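Local structure of cGAS/DncV-like nucleotidyltransferase in E. coli homolog (Elizabethkingia meningoseptica ATCC 13253 = NBRC 12535, 6E0O) at residues A[60-65]-A[133-138]; A[14-19]-A[48-53]; A[238-243]-A[287-292]; A[3-8]-A[233-238]. The protein probably uses magnesium to make cyclic dinucleotide second messengers from nucleoside triphosphates, as the signal-producing enzyme of a CBASS system that protects bacteria against phage. All blocks are in the same frame, centred on the assembly; numbering follows the deposited sequence. Where two conformers were deposited one is given.

Contact 1 of 4, residues A[60-65]-A[133-138]; sequences SDVDIV and ITADVI. With MG (magnesium ion), chain D; nucleotides of chain B.
Asp-63 and Asp-136, paired on parallel strands, project from the same face of the sheet; in both, CG stands anti to the carbonyl carbon (chi1 -56° and -76°), beside the backbone N. Asp-63 OD1 is 3.7 Å from Asp-136 OD2, a close meeting of like charges. O3' of nucleotide A2 of chain B lies close to both, 2.7 Å from Asp-63 OD1 and 3.0 Å from Asp-136 OD2. Asp-63 OD2 binds the magnesium ion at 2.1 Å, while a metal-bound water donates to Asp-63 OD1 and another to Asp-61 O. Four backbone bonds fix this register, among them Ile-64 N to Asp-136 O at 2.8 Å. On the reverse face Val-62 CG1 meets Ile-133 CD1 at 3.5 Å, the two side chains crossing at about a right angle, and also touches Ala-135 CB. Asp-61 runs side by side with Thr-134, and one water joins Asp-61 OD1 to Thr-134 N. Asp-61, Asp-63 and Asp-136 match the acidic triad of the nucleotidyltransferase fold. With one metal on Asp-63 and O3' close to two carboxylates, the geometry is consistent with a linear dinucleotide held before ring closure, its terminal hydroxyl being the prospective nucleophile.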
loop_
_atom_site.group_PDB
_atom_site.type_symbol
_atom_site.label_atom_id
_atom_site.label_comp_id
_atom_site.label_asym_id
_atom_site.label_seq_id
_atom_site.Cartn_x
_atom_site.Cartn_y
_atom_site.Cartn_z
ATOM N N SER A 60 1.595 -11.296 7.172
ATOM C CA SER A 60 0.721 -10.346 6.497
ATOM C C SER A 60 0.270 -10.865 5.132
ATOM O O SER A 60 0.999 -11.583 4.443
ATOM C CB SER A 60 1.453 -9.016 6.287
ATOM O OG SER A 60 1.754 -8.359 7.503
ATOM N N ASP A 61 -0.920 -10.432 4.715
ATOM C CA ASP A 61 -1.419 -10.755 3.384
ATOM C C ASP A 61 -0.613 -10.024 2.313
ATOM O O ASP A 61 -0.175 -8.884 2.501
ATOM C CB ASP A 61 -2.880 -10.315 3.235
ATOM C CG ASP A 61 -3.821 -10.968 4.240
ATOM O OD1 ASP A 61 -3.401 -11.860 5.006
ATOM O OD2 ASP A 61 -5.005 -10.557 4.268
ATOM N N VAL A 62 -0.436 -10.685 1.166
ATOM C CA VAL A 62 0.307 -10.132 0.035
ATOM C C VAL A 62 -0.653 -9.778 -1.098
ATOM O O VAL A 62 -1.599 -10.520 -1.383
ATOM C CB VAL A 62 1.397 -11.099 -0.468
ATOM C CG1 VAL A 62 0.798 -12.430 -0.929
ATOM C CG2 VAL A 62 2.209 -10.446 -1.577
ATOM N N ASP A 63 -0.378 -8.656 -1.768
ATOM C CA ASP A 63 -1.179 -8.165 -2.888
ATOM C C ASP A 63 -0.481 -8.513 -4.197
ATOM O O ASP A 63 0.552 -7.926 -4.537
ATOM C CB ASP A 63 -1.368 -6.662 -2.735
ATOM C CG ASP A 63 -1.979 -6.315 -1.409
ATOM O OD1 ASP A 63 -3.087 -6.825 -1.149
ATOM O OD2 ASP A 63 -1.336 -5.596 -0.609
ATOM N N ILE A 64 -1.053 -9.478 -4.914
ATOM C CA ILE A 64 -0.512 -9.965 -6.176
ATOM C C ILE A 64 -1.366 -9.400 -7.299
ATOM O O ILE A 64 -2.557 -9.730 -7.409
ATOM C CB ILE A 64 -0.507 -11.500 -6.226
ATOM C CG1 ILE A 64 0.285 -12.072 -5.050
ATOM C CG2 ILE A 64 0.021 -11.997 -7.560
ATOM C CD1 ILE A 64 0.208 -13.588 -4.954
ATOM N N VAL A 65 -0.761 -8.574 -8.144
ATOM C CA VAL A 65 -1.464 -7.956 -9.259
ATOM C C VAL A 65 -1.338 -8.855 -10.481
ATOM O O VAL A 65 -0.245 -9.334 -10.803
ATOM C CB VAL A 65 -0.901 -6.557 -9.552
ATOM C CG1 VAL A 65 -1.698 -5.919 -10.679
ATOM C CG2 VAL A 65 -0.915 -5.675 -8.314
ATOM N N ILE A 133 1.032 -17.639 3.155
ATOM C CA ILE A 133 0.239 -16.497 3.573
ATOM C C ILE A 133 -1.002 -16.389 2.695
ATOM O O ILE A 133 -1.075 -16.942 1.594
ATOM C CB ILE A 133 1.045 -15.187 3.552
ATOM C CG1 ILE A 133 1.541 -14.887 2.144
ATOM C CG2 ILE A 133 2.194 -15.267 4.549
ATOM C CD1 ILE A 133 2.293 -13.561 2.040
ATOM N N THR A 134 -1.982 -15.640 3.189
ATOM C CA THR A 134 -3.119 -15.234 2.385
ATOM C C THR A 134 -2.682 -14.221 1.339
ATOM O O THR A 134 -1.800 -13.386 1.570
ATOM C CB THR A 134 -4.184 -14.638 3.298
ATOM O OG1 THR A 134 -4.685 -15.677 4.147
ATOM C CG2 THR A 134 -5.313 -14.026 2.512
ATOM N N ALA A 135 -3.320 -14.296 0.182
ATOM C CA ALA A 135 -3.020 -13.401 -0.918
ATOM C C ALA A 135 -4.302 -12.784 -1.441
ATOM O O ALA A 135 -5.340 -13.450 -1.514
ATOM C CB ALA A 135 -2.324 -14.136 -2.070
ATOM N N ASP A 136 -4.211 -11.513 -1.803
ATOM C CA ASP A 136 -5.241 -10.825 -2.557
ATOM C C ASP A 136 -4.751 -10.757 -3.993
ATOM O O ASP A 136 -3.704 -10.165 -4.257
ATOM C CB ASP A 136 -5.416 -9.410 -2.019
ATOM C CG ASP A 136 -6.186 -9.370 -0.723
ATOM O OD1 ASP A 136 -6.695 -10.427 -0.295
ATOM O OD2 ASP A 136 -6.298 -8.265 -0.145
ATOM N N VAL A 137 -5.491 -11.370 -4.913
ATOM C CA VAL A 137 -5.158 -11.335 -6.330
ATOM C C VAL A 137 -5.995 -10.245 -6.981
ATOM O O VAL A 137 -7.228 -10.254 -6.882
ATOM C CB VAL A 137 -5.384 -12.703 -6.989
ATOM C CG1 VAL A 137 -5.102 -12.626 -8.473
ATOM C CG2 VAL A 137 -4.527 -13.749 -6.303
ATOM N N ILE A 138 -5.327 -9.311 -7.649
ATOM C CA ILE A 138 -5.972 -8.122 -8.199
ATOM C C ILE A 138 -5.912 -8.201 -9.719
ATOM O O ILE A 138 -4.929 -7.740 -10.324
ATOM C CB ILE A 138 -5.303 -6.841 -7.678
ATOM C CG1 ILE A 138 -5.301 -6.842 -6.146
ATOM C CG2 ILE A 138 -6.029 -5.627 -8.207
ATOM C CD1 ILE A 138 -4.187 -6.062 -5.544
HETATM MG MG MG D . -1.746 -4.973 1.371
ATOM P P A B 2 -8.843 -2.171 0.415
ATOM O OP1 A B 2 -9.563 -1.406 -0.637
ATOM O OP2 A B 2 -9.627 -2.894 1.453
ATOM O "O5'" A B 2 -7.910 -3.238 -0.315
ATOM C "C5'" A B 2 -8.441 -4.461 -0.822
ATOM C "C4'" A B 2 -7.577 -5.029 -1.922
ATOM O "O4'" A B 2 -7.690 -4.174 -3.089
ATOM C "C3'" A B 2 -6.089 -5.118 -1.596
ATOM O "O3'" A B 2 -5.516 -6.270 -2.213
ATOM C "C2'" A B 2 -5.523 -3.851 -2.223
ATOM O "O2'" A B 2 -4.159 -3.930 -2.589
ATOM C "C1'" A B 2 -6.420 -3.666 -3.445
ATOM N N9 A B 2 -6.588 -2.261 -3.815
ATOM C C8 A B 2 -7.349 -1.318 -3.164
ATOM N N7 A B 2 -7.310 -0.132 -3.714
ATOM C C5 A B 2 -6.454 -0.297 -4.795
ATOM C C6 A B 2 -5.985 0.592 -5.781
ATOM N N6 A B 2 -6.320 1.881 -5.865
ATOM N N1 A B 2 -5.158 0.082 -6.705
ATOM C C2 A B 2 -4.800 -1.199 -6.651
ATOM N N3 A B 2 -5.171 -2.134 -5.777
ATOM C C4 A B 2 -6.006 -1.608 -4.868
HETATM O O HOH W 1 -1.631 -13.942 5.553
HETATM O O HOH W 2 -5.272 -7.543 2.954
HETATM O O HOH W 3 -0.101 -6.231 1.744
HETATM O O HOH W 4 -3.002 -6.565 1.474
#

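Contact 2 of 4, residues A[14-19]-A[48-53]; sequences PVSTTE and GSYRNN
Thr-17 and Tyr-50 have the nearest CA atoms of the two segments, 5.8 Å apart, where the irregular loop 14-19 passes the short, weakly bonded helix 48-52. Gly-48 and Ser-49 form the glycine-serine signature of the nucleotidyltransferase fold at its start, and Asn-53, with positive phi, follows it. The loop has its own constraint, an ST turn in which Thr-17 OG1 accepts from Glu-19 N. Across the contact the Tyr-50 ring offers its edge: Thr-17 O lies near the ring plane, 3.5 Å from CE2, with Thr-18 N also at the edge. Ser-16 CB approaches Tyr-50 OH obliquely at 3.3 Å; the hydroxyl itself bonds to Ser-60 O, and Ser-16 OG to Arg-57 O. The side chains of Thr-18 and Tyr-50 run alongside one another in opposite senses, with Thr-18 CG2 3.9 Å from Tyr-50 CB. Direct polar bonds between the segments are lacking, so two waters take their place. One donates to Ser-16 O and Asn-53 OD1, each at 2.7 Å; the other donates to Tyr-50 O and Asn-53 OD1 and accepts from Thr-18 N. On the loop's proline, Asn-53 ND2 rests 3.7 Å from Pro-14 CG.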
loop_
_atom_site.group_PDB
_atom_site.type_symbol
_atom_site.label_atom_id
_atom_site.label_comp_id
_atom_site.label_asym_id
_atom_site.label_seq_id
_atom_site.Cartn_x
_atom_site.Cartn_y
_atom_site.Cartn_z
ATOM N N PRO A 14 10.715 -3.843 9.334
ATOM C CA PRO A 14 9.747 -4.682 8.616
ATOM C C PRO A 14 9.537 -5.977 9.381
ATOM O O PRO A 14 10.475 -6.544 9.947
ATOM C CB PRO A 14 10.418 -4.956 7.263
ATOM C CG PRO A 14 11.600 -4.096 7.194
ATOM C CD PRO A 14 11.978 -3.684 8.596
ATOM N N VAL A 15 8.297 -6.450 9.393
ATOM C CA VAL A 15 7.993 -7.697 10.088
ATOM C C VAL A 15 7.839 -8.862 9.115
ATOM O O VAL A 15 8.510 -9.888 9.264
ATOM C CB VAL A 15 6.797 -7.517 11.036
ATOM C CG1 VAL A 15 6.433 -8.829 11.685
ATOM C CG2 VAL A 15 7.128 -6.476 12.102
ATOM N N SER A 16 6.965 -8.721 8.127
ATOM C CA SER A 16 6.844 -9.675 7.030
ATOM C C SER A 16 7.540 -9.101 5.804
ATOM O O SER A 16 7.455 -7.899 5.545
ATOM C CB SER A 16 5.371 -9.885 6.678
ATOM O OG SER A 16 4.642 -10.492 7.726
ATOM N N THR A 17 8.209 -9.960 5.036
ATOM C CA THR A 17 8.845 -9.501 3.808
ATOM C C THR A 17 8.761 -10.583 2.735
ATOM O O THR A 17 8.415 -11.737 2.998
ATOM C CB THR A 17 10.326 -9.134 4.001
ATOM O OG1 THR A 17 11.074 -10.337 4.233
ATOM C CG2 THR A 17 10.525 -8.157 5.148
ATOM N N THR A 18 9.129 -10.203 1.514
ATOM C CA THR A 18 9.124 -11.141 0.397
ATOM C C THR A 18 10.137 -12.267 0.560
ATOM O O THR A 18 10.053 -13.255 -0.178
ATOM C CB THR A 18 9.394 -10.373 -0.897
ATOM O OG1 THR A 18 10.680 -9.749 -0.814
ATOM C CG2 THR A 18 8.319 -9.309 -1.118
ATOM N N GLU A 19 11.075 -12.150 1.502
ATOM C CA GLU A 19 11.995 -13.250 1.771
ATOM C C GLU A 19 11.318 -14.385 2.524
ATOM O O GLU A 19 11.862 -15.494 2.574
ATOM C CB GLU A 19 13.186 -12.761 2.599
ATOM C CG GLU A 19 14.092 -11.794 1.870
ATOM C CD GLU A 19 14.550 -12.342 0.535
ATOM O OE1 GLU A 19 15.608 -13.005 0.488
ATOM O OE2 GLU A 19 13.830 -12.123 -0.465
ATOM N N GLY A 48 1.515 -2.902 -2.864
ATOM C CA GLY A 48 1.234 -2.881 -1.455
ATOM C C GLY A 48 2.459 -3.152 -0.600
ATOM O O GLY A 48 3.609 -2.978 -1.012
ATOM N N SER A 49 2.179 -3.587 0.632
ATOM C CA SER A 49 3.186 -3.543 1.684
ATOM C C SER A 49 4.365 -4.470 1.421
ATOM O O SER A 49 5.485 -4.160 1.838
ATOM C CB SER A 49 2.541 -3.894 3.023
ATOM O OG SER A 49 2.039 -5.220 2.986
ATOM N N TYR A 50 4.154 -5.613 0.770
ATOM C CA TYR A 50 5.297 -6.455 0.438
ATOM C C TYR A 50 6.148 -5.810 -0.649
ATOM O O TYR A 50 7.376 -5.926 -0.625
ATOM C CB TYR A 50 4.844 -7.849 0.021
ATOM C CG TYR A 50 4.525 -8.772 1.176
ATOM C CD1 TYR A 50 3.247 -8.837 1.705
ATOM C CD2 TYR A 50 5.498 -9.591 1.723
ATOM C CE1 TYR A 50 2.943 -9.697 2.746
ATOM C CE2 TYR A 50 5.206 -10.461 2.756
ATOM C CZ TYR A 50 3.933 -10.502 3.272
ATOM O OH TYR A 50 3.658 -11.367 4.303
ATOM N N ARG A 51 5.514 -5.132 -1.608
ATOM C CA ARG A 51 6.267 -4.453 -2.657
ATOM C C ARG A 51 7.062 -3.280 -2.091
ATOM O O ARG A 51 8.237 -3.086 -2.424
ATOM C CB ARG A 51 5.312 -3.956 -3.744
ATOM C CG ARG A 51 6.002 -3.201 -4.870
ATOM C CD ARG A 51 6.805 -4.118 -5.754
ATOM N NE ARG A 51 7.597 -3.389 -6.742
ATOM C CZ ARG A 51 7.134 -2.948 -7.909
ATOM N NH1 ARG A 51 5.866 -3.137 -8.253
ATOM N NH2 ARG A 51 7.938 -2.295 -8.731
ATOM N N ASN A 52 6.429 -2.478 -1.251
ATOM C CA ASN A 52 7.040 -1.266 -0.728
ATOM C C ASN A 52 7.797 -1.497 0.570
ATOM O O ASN A 52 8.403 -0.552 1.094
ATOM C CB ASN A 52 5.960 -0.206 -0.536
ATOM C CG ASN A 52 5.170 0.038 -1.802
ATOM O OD1 ASN A 52 5.744 0.186 -2.875
ATOM N ND2 ASN A 52 3.850 0.075 -1.684
ATOM N N ASN A 53 7.782 -2.724 1.081
ATOM C CA ASN A 53 8.492 -3.111 2.297
ATOM C C ASN A 53 8.025 -2.325 3.522
ATOM O O ASN A 53 8.831 -1.821 4.304
ATOM C CB ASN A 53 10.007 -3.027 2.132
ATOM C CG ASN A 53 10.738 -3.901 3.128
ATOM O OD1 ASN A 53 10.228 -4.944 3.552
ATOM N ND2 ASN A 53 11.936 -3.487 3.510
HETATM O O HOH W 5 7.797 -5.303 4.782
HETATM O O HOH W 6 8.930 -6.961 1.444
#

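Contact 3 of 4, residues A[238-243]-A[287-292]; sequences QTLRNV and NYLGYQ
Arg-241 NH2 donates to Gln-292 O, an oxygen of the C-terminal carboxylate, at 3.2 Å and with a nearly straight N-H...O angle of 173°. The acceptor lies at the guanidinium edge, close to its plane; the other carboxylate oxygen, Gln-292 OXT, stays 4.5 Å from Arg-241 NH2, beyond salt-bridge distance, although attraction between the opposite charges probably adds to the bond. Arg-241 reaches the terminus with CG anti to its backbone N (chi1 -170°) and the chain extended from CG to NE. On the way it lies against Tyr-291: Arg-241 CA is 3.9 Å above one ring face, offset toward the rim, and Arg-241 CB is 3.5 Å from Tyr-291 CE1. The guanidinium and ring planes stand 84° apart, which rules out a flat stack. At the far end of the ring, Leu-240 CB touches Tyr-291 OH at 3.3 Å, while the hydroxyl finds its hydrogen-bond partner in Thr-237 O, one turn earlier in helix 236-252. Leu-240 CD2 lies at the ring edge and meets Leu-289 CD1 tip to tip at 3.8 Å, with Met-192 and Ile-195 of helix 188-205 packing against Leu-240. Gly-290, at positive phi, leads into the tail bearing Tyr-291. The contact is a C-terminal tail packed on helix 236-252 just after helix 275-289, with one leucine pair joining the two helices.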
loop_
_atom_site.group_PDB
_atom_site.type_symbol
_atom_site.label_atom_id
_atom_site.label_comp_id
_atom_site.label_asym_id
_atom_site.label_seq_id
_atom_site.Cartn_x
_atom_site.Cartn_y
_atom_site.Cartn_z
ATOM N N GLN A 238 13.091 12.262 17.663
ATOM C CA GLN A 238 12.917 13.616 17.151
ATOM C C GLN A 238 12.397 13.603 15.716
ATOM O O GLN A 238 11.622 14.484 15.322
ATOM C CB GLN A 238 14.212 14.418 17.261
ATOM C CG GLN A 238 13.975 15.909 17.109
ATOM C CD GLN A 238 13.199 16.524 18.291
ATOM O OE1 GLN A 238 12.933 15.873 19.311
ATOM N NE2 GLN A 238 12.825 17.780 18.143
ATOM N N THR A 239 12.824 12.625 14.908
ATOM C CA THR A 239 12.293 12.530 13.551
ATOM C C THR A 239 10.791 12.302 13.579
ATOM O O THR A 239 10.040 12.942 12.836
ATOM C CB THR A 239 12.982 11.400 12.778
ATOM O OG1 THR A 239 14.355 11.730 12.568
ATOM C CG2 THR A 239 12.298 11.169 11.432
ATOM N N LEU A 240 10.338 11.378 14.429
ATOM C CA LEU A 240 8.911 11.080 14.512
ATOM C C LEU A 240 8.140 12.296 14.999
ATOM O O LEU A 240 7.059 12.598 14.489
ATOM C CB LEU A 240 8.684 9.876 15.421
ATOM C CG LEU A 240 7.242 9.389 15.601
ATOM C CD1 LEU A 240 6.610 8.987 14.280
ATOM C CD2 LEU A 240 7.239 8.233 16.599
ATOM N N ARG A 241 8.701 13.026 15.967
ATOM C CA ARG A 241 8.101 14.288 16.384
ATOM C C ARG A 241 7.983 15.243 15.204
ATOM O O ARG A 241 6.917 15.823 14.960
ATOM C CB ARG A 241 8.941 14.923 17.490
ATOM C CG ARG A 241 8.267 16.102 18.138
ATOM C CD ARG A 241 9.213 16.819 19.086
ATOM N NE ARG A 241 8.483 17.685 20.007
ATOM C CZ ARG A 241 8.108 18.926 19.735
ATOM N NH1 ARG A 241 8.396 19.469 18.558
ATOM N NH2 ARG A 241 7.441 19.620 20.650
ATOM N N ASN A 242 9.071 15.405 14.445
ATOM C CA ASN A 242 9.043 16.305 13.296
ATOM C C ASN A 242 7.974 15.891 12.290
ATOM O O ASN A 242 7.262 16.741 11.745
ATOM C CB ASN A 242 10.390 16.294 12.576
ATOM C CG ASN A 242 11.481 17.003 13.324
ATOM O OD1 ASN A 242 11.242 17.689 14.319
ATOM N ND2 ASN A 242 12.701 16.859 12.830
ATOM N N VAL A 243 7.868 14.585 12.013
ATOM C CA VAL A 243 6.906 14.081 11.036
ATOM C C VAL A 243 5.485 14.396 11.474
ATOM O O VAL A 243 4.673 14.908 10.691
ATOM C CB VAL A 243 7.113 12.566 10.840
ATOM C CG1 VAL A 243 5.918 11.930 10.137
ATOM C CG2 VAL A 243 8.376 12.303 10.032
ATOM N N ASN A 287 -0.960 11.950 20.940
ATOM C CA ASN A 287 -1.423 11.665 22.292
ATOM C C ASN A 287 -0.992 10.274 22.745
ATOM O O ASN A 287 -0.574 10.091 23.895
ATOM C CB ASN A 287 -2.947 11.787 22.350
ATOM C CG ASN A 287 -3.435 13.207 22.164
ATOM O OD1 ASN A 287 -2.663 14.157 22.245
ATOM N ND2 ASN A 287 -4.736 13.359 21.937
ATOM N N TYR A 288 -1.094 9.284 21.858
ATOM C CA TYR A 288 -0.716 7.920 22.205
ATOM C C TYR A 288 0.766 7.831 22.518
ATOM O O TYR A 288 1.172 7.145 23.462
ATOM C CB TYR A 288 -1.051 6.996 21.040
ATOM C CG TYR A 288 -0.792 5.540 21.334
ATOM C CD1 TYR A 288 -1.718 4.786 22.030
ATOM C CD2 TYR A 288 0.370 4.914 20.908
ATOM C CE1 TYR A 288 -1.506 3.453 22.301
ATOM C CE2 TYR A 288 0.596 3.577 21.171
ATOM C CZ TYR A 288 -0.351 2.854 21.880
ATOM O OH TYR A 288 -0.144 1.524 22.156
ATOM N N LEU A 289 1.593 8.500 21.716
ATOM C CA LEU A 289 3.035 8.456 21.896
ATOM C C LEU A 289 3.504 9.270 23.092
ATOM O O LEU A 289 4.568 8.972 23.643
ATOM C CB LEU A 289 3.712 8.932 20.610
ATOM C CG LEU A 289 3.495 7.983 19.423
ATOM C CD1 LEU A 289 3.805 8.664 18.092
ATOM C CD2 LEU A 289 4.311 6.708 19.587
ATOM N N GLY A 290 2.733 10.260 23.521
ATOM C CA GLY A 290 3.093 10.983 24.720
ATOM C C GLY A 290 4.111 12.063 24.508
ATOM O O GLY A 290 4.826 12.415 25.451
ATOM N N TYR A 291 4.208 12.586 23.289
ATOM C CA TYR A 291 5.041 13.747 23.034
ATOM C C TYR A 291 4.541 14.951 23.819
ATOM O O TYR A 291 3.343 15.119 24.056
ATOM C CB TYR A 291 5.032 14.082 21.544
ATOM C CG TYR A 291 5.979 13.232 20.746
ATOM C CD1 TYR A 291 7.352 13.432 20.827
ATOM C CD2 TYR A 291 5.511 12.220 19.925
ATOM C CE1 TYR A 291 8.227 12.657 20.116
ATOM C CE2 TYR A 291 6.383 11.455 19.191
ATOM C CZ TYR A 291 7.738 11.687 19.283
ATOM O OH TYR A 291 8.599 10.879 18.577
ATOM N N GLN A 292 5.481 15.799 24.209
ATOM C CA GLN A 292 5.191 16.995 24.985
ATOM C C GLN A 292 5.738 18.234 24.279
ATOM O O GLN A 292 6.556 18.144 23.363
ATOM C CB GLN A 292 5.797 16.857 26.388
ATOM C CG GLN A 292 7.328 16.828 26.450
ATOM C CD GLN A 292 7.956 15.518 25.973
ATOM O OE1 GLN A 292 7.270 14.611 25.500
ATOM N NE2 GLN A 292 9.282 15.425 26.092
ATOM O OXT GLN A 292 5.377 19.366 24.607
#

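Contact 4 of 4, residues A[3-8]-A[233-238]; sequences FSEQQL and SGNYTQ
Glu-5 and the first turn of helix 236-252 form the tight part of this contact. The bend at chi2 (79°) brings the glutamate CD toward that turn, and both carboxylate oxygens then meet it: Glu-5 OE2 accepts from Tyr-236 N at 2.8 Å, and Glu-5 OE1 from Thr-237 N at 2.9 Å, each donor on the syn side and somewhat out of the carboxylate plane. Thr-237 OG1 adds a third bond, 2.6 Å to Glu-5 OE1. Glu-5 OE2 also lies at the edge of the Tyr-236 ring, 3.4 Å from CD1, with carboxylate and ring nearly perpendicular. Beside this grip Leu-8 CD1 covers Thr-237, 3.7 Å from its CA. Waters occupy the looser edges. One donates to Glu-5 OE2 and Gly-234 O, and a second to Asn-235 OD1, with only a weak bond to Glu-5 OE1; a separate one joins Phe-3 O to Thr-237 OG1. Each helix is also capped locally: Ser-4 and Gln-7 make a capping box, and N-cap Asn-235 accepts from Gln-238 N at 2.9 Å. Glu-5 thus binds amide groups at the start of another helix, where the helix dipole and three donors would probably stabilise its negative charge and lower its pKa.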
loop_
_atom_site.group_PDB
_atom_site.type_symbol
_atom_site.label_atom_id
_atom_site.label_comp_id
_atom_site.label_asym_id
_atom_site.label_seq_id
_atom_site.Cartn_x
_atom_site.Cartn_y
_atom_site.Cartn_z
ATOM N N PHE A 3 7.306 5.968 24.874
ATOM C CA PHE A 3 8.067 4.873 24.297
ATOM C C PHE A 3 9.489 5.343 24.071
ATOM O O PHE A 3 9.722 6.484 23.663
ATOM C CB PHE A 3 7.439 4.407 22.986
ATOM C CG PHE A 3 6.014 3.960 23.139
ATOM C CD1 PHE A 3 5.714 2.677 23.564
ATOM C CD2 PHE A 3 4.979 4.835 22.894
ATOM C CE1 PHE A 3 4.405 2.275 23.722
ATOM C CE2 PHE A 3 3.666 4.440 23.046
ATOM C CZ PHE A 3 3.378 3.158 23.466
ATOM N N SER A 4 10.433 4.462 24.356
ATOM C CA SER A 4 11.830 4.825 24.276
ATOM C C SER A 4 12.290 4.875 22.821
ATOM O O SER A 4 11.626 4.383 21.903
ATOM C CB SER A 4 12.666 3.785 25.008
ATOM O OG SER A 4 12.606 2.563 24.287
ATOM N N GLU A 5 13.460 5.484 22.620
ATOM C CA GLU A 5 14.110 5.460 21.317
ATOM C C GLU A 5 14.206 4.033 20.791
ATOM O O GLU A 5 13.893 3.766 19.625
ATOM C CB GLU A 5 15.489 6.109 21.446
ATOM C CG GLU A 5 16.324 6.126 20.182
ATOM C CD GLU A 5 15.942 7.217 19.190
ATOM O OE1 GLU A 5 15.041 8.037 19.477
ATOM O OE2 GLU A 5 16.571 7.259 18.116
ATOM N N GLN A 6 14.628 3.096 21.644
ATOM C CA GLN A 6 14.779 1.716 21.198
ATOM C C GLN A 6 13.438 1.099 20.807
ATOM O O GLN A 6 13.369 0.314 19.859
ATOM C CB GLN A 6 15.457 0.872 22.274
ATOM C CG GLN A 6 15.745 -0.535 21.798
ATOM C CD GLN A 6 16.708 -0.552 20.632
ATOM O OE1 GLN A 6 17.799 0.012 20.710
ATOM N NE2 GLN A 6 16.301 -1.182 19.534
ATOM N N GLN A 7 12.367 1.408 21.540
ATOM C CA GLN A 7 11.060 0.877 21.165
ATOM C C GLN A 7 10.640 1.390 19.793
ATOM O O GLN A 7 10.081 0.635 18.986
ATOM C CB GLN A 7 10.027 1.219 22.236
ATOM C CG GLN A 7 10.200 0.412 23.525
ATOM C CD GLN A 7 9.238 0.832 24.625
ATOM O OE1 GLN A 7 9.322 1.942 25.148
ATOM N NE2 GLN A 7 8.323 -0.062 24.985
ATOM N N LEU A 8 10.912 2.665 19.502
ATOM C CA LEU A 8 10.592 3.196 18.179
ATOM C C LEU A 8 11.408 2.492 17.108
ATOM O O LEU A 8 10.891 2.175 16.031
ATOM C CB LEU A 8 10.845 4.702 18.122
ATOM C CG LEU A 8 9.980 5.581 19.023
ATOM C CD1 LEU A 8 10.321 7.048 18.774
ATOM C CD2 LEU A 8 8.506 5.320 18.795
ATOM N N SER A 233 19.143 11.859 10.965
ATOM C CA SER A 233 19.895 10.620 11.041
ATOM C C SER A 233 20.109 10.216 12.491
ATOM O O SER A 233 20.581 11.008 13.310
ATOM C CB SER A 233 21.247 10.819 10.358
ATOM O OG SER A 233 22.027 9.647 10.439
ATOM N N GLY A 234 19.752 8.974 12.802
ATOM C CA GLY A 234 20.014 8.423 14.111
ATOM C C GLY A 234 19.155 8.938 15.237
ATOM O O GLY A 234 19.435 8.614 16.397
ATOM N N ASN A 235 18.121 9.727 14.956
ATOM C CA ASN A 235 17.258 10.247 16.017
ATOM C C ASN A 235 15.812 9.930 15.663
ATOM O O ASN A 235 15.127 10.723 15.013
ATOM C CB ASN A 235 17.464 11.735 16.267
ATOM C CG ASN A 235 16.830 12.182 17.564
ATOM O OD1 ASN A 235 15.868 11.570 18.032
ATOM N ND2 ASN A 235 17.374 13.240 18.163
ATOM N N TYR A 236 15.350 8.762 16.104
ATOM C CA TYR A 236 14.007 8.323 15.749
ATOM C C TYR A 236 12.961 9.134 16.495
ATOM O O TYR A 236 11.922 9.482 15.925
ATOM C CB TYR A 236 13.841 6.836 16.061
ATOM C CG TYR A 236 14.559 5.920 15.104
ATOM C CD1 TYR A 236 15.941 5.891 15.045
ATOM C CD2 TYR A 236 13.850 5.074 14.265
ATOM C CE1 TYR A 236 16.598 5.048 14.172
ATOM C CE2 TYR A 236 14.497 4.222 13.399
ATOM C CZ TYR A 236 15.868 4.221 13.353
ATOM O OH TYR A 236 16.502 3.370 12.491
ATOM N N THR A 237 13.219 9.432 17.774
ATOM C CA THR A 237 12.246 10.162 18.574
ATOM C C THR A 237 12.012 11.550 17.995
ATOM O O THR A 237 10.867 11.991 17.846
ATOM C CB THR A 237 12.720 10.250 20.030
ATOM O OG1 THR A 237 12.819 8.936 20.598
ATOM C CG2 THR A 237 11.748 11.069 20.857
ATOM N N GLN A 238 13.091 12.262 17.663
ATOM C CA GLN A 238 12.917 13.616 17.151
ATOM C C GLN A 238 12.397 13.603 15.716
ATOM O O GLN A 238 11.622 14.484 15.322
ATOM C CB GLN A 238 14.212 14.418 17.261
ATOM C CG GLN A 238 13.975 15.909 17.109
ATOM C CD GLN A 238 13.199 16.524 18.291
ATOM O OE1 GLN A 238 12.933 15.873 19.311
ATOM N NE2 GLN A 238 12.825 17.780 18.143
HETATM O O HOH W 7 11.500 8.369 23.054
HETATM O O HOH W 8 18.943 6.007 17.927
HETATM O O HOH W 9 16.472 10.300 20.766
#

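How the contacts relate
Along the chain, contact 4 joins the two far-apart ends of a span that includes contact 2 and then contact 1; contact 3 comes last. Contacts 1 and 2 have centres 11 Å apart and belong to the same synthetase domain, with helix 48-52 followed by strand 62-68. They touch through Ser-16 OG to Ser-60 N and through the packing of Asp-61 on Tyr-50, which ties the loop 14-19 to the catalytic sheet. Contacts 3 and 4, centres 10 Å apart, share Gln-238 and helix 236-252, so both chain termini are fastened to that one helix. Contact 3 lies about 32 Å, centre to centre, from contact 1, across the chain's centre; contacts 3 and 4 thus lie far from the active site of contact 1.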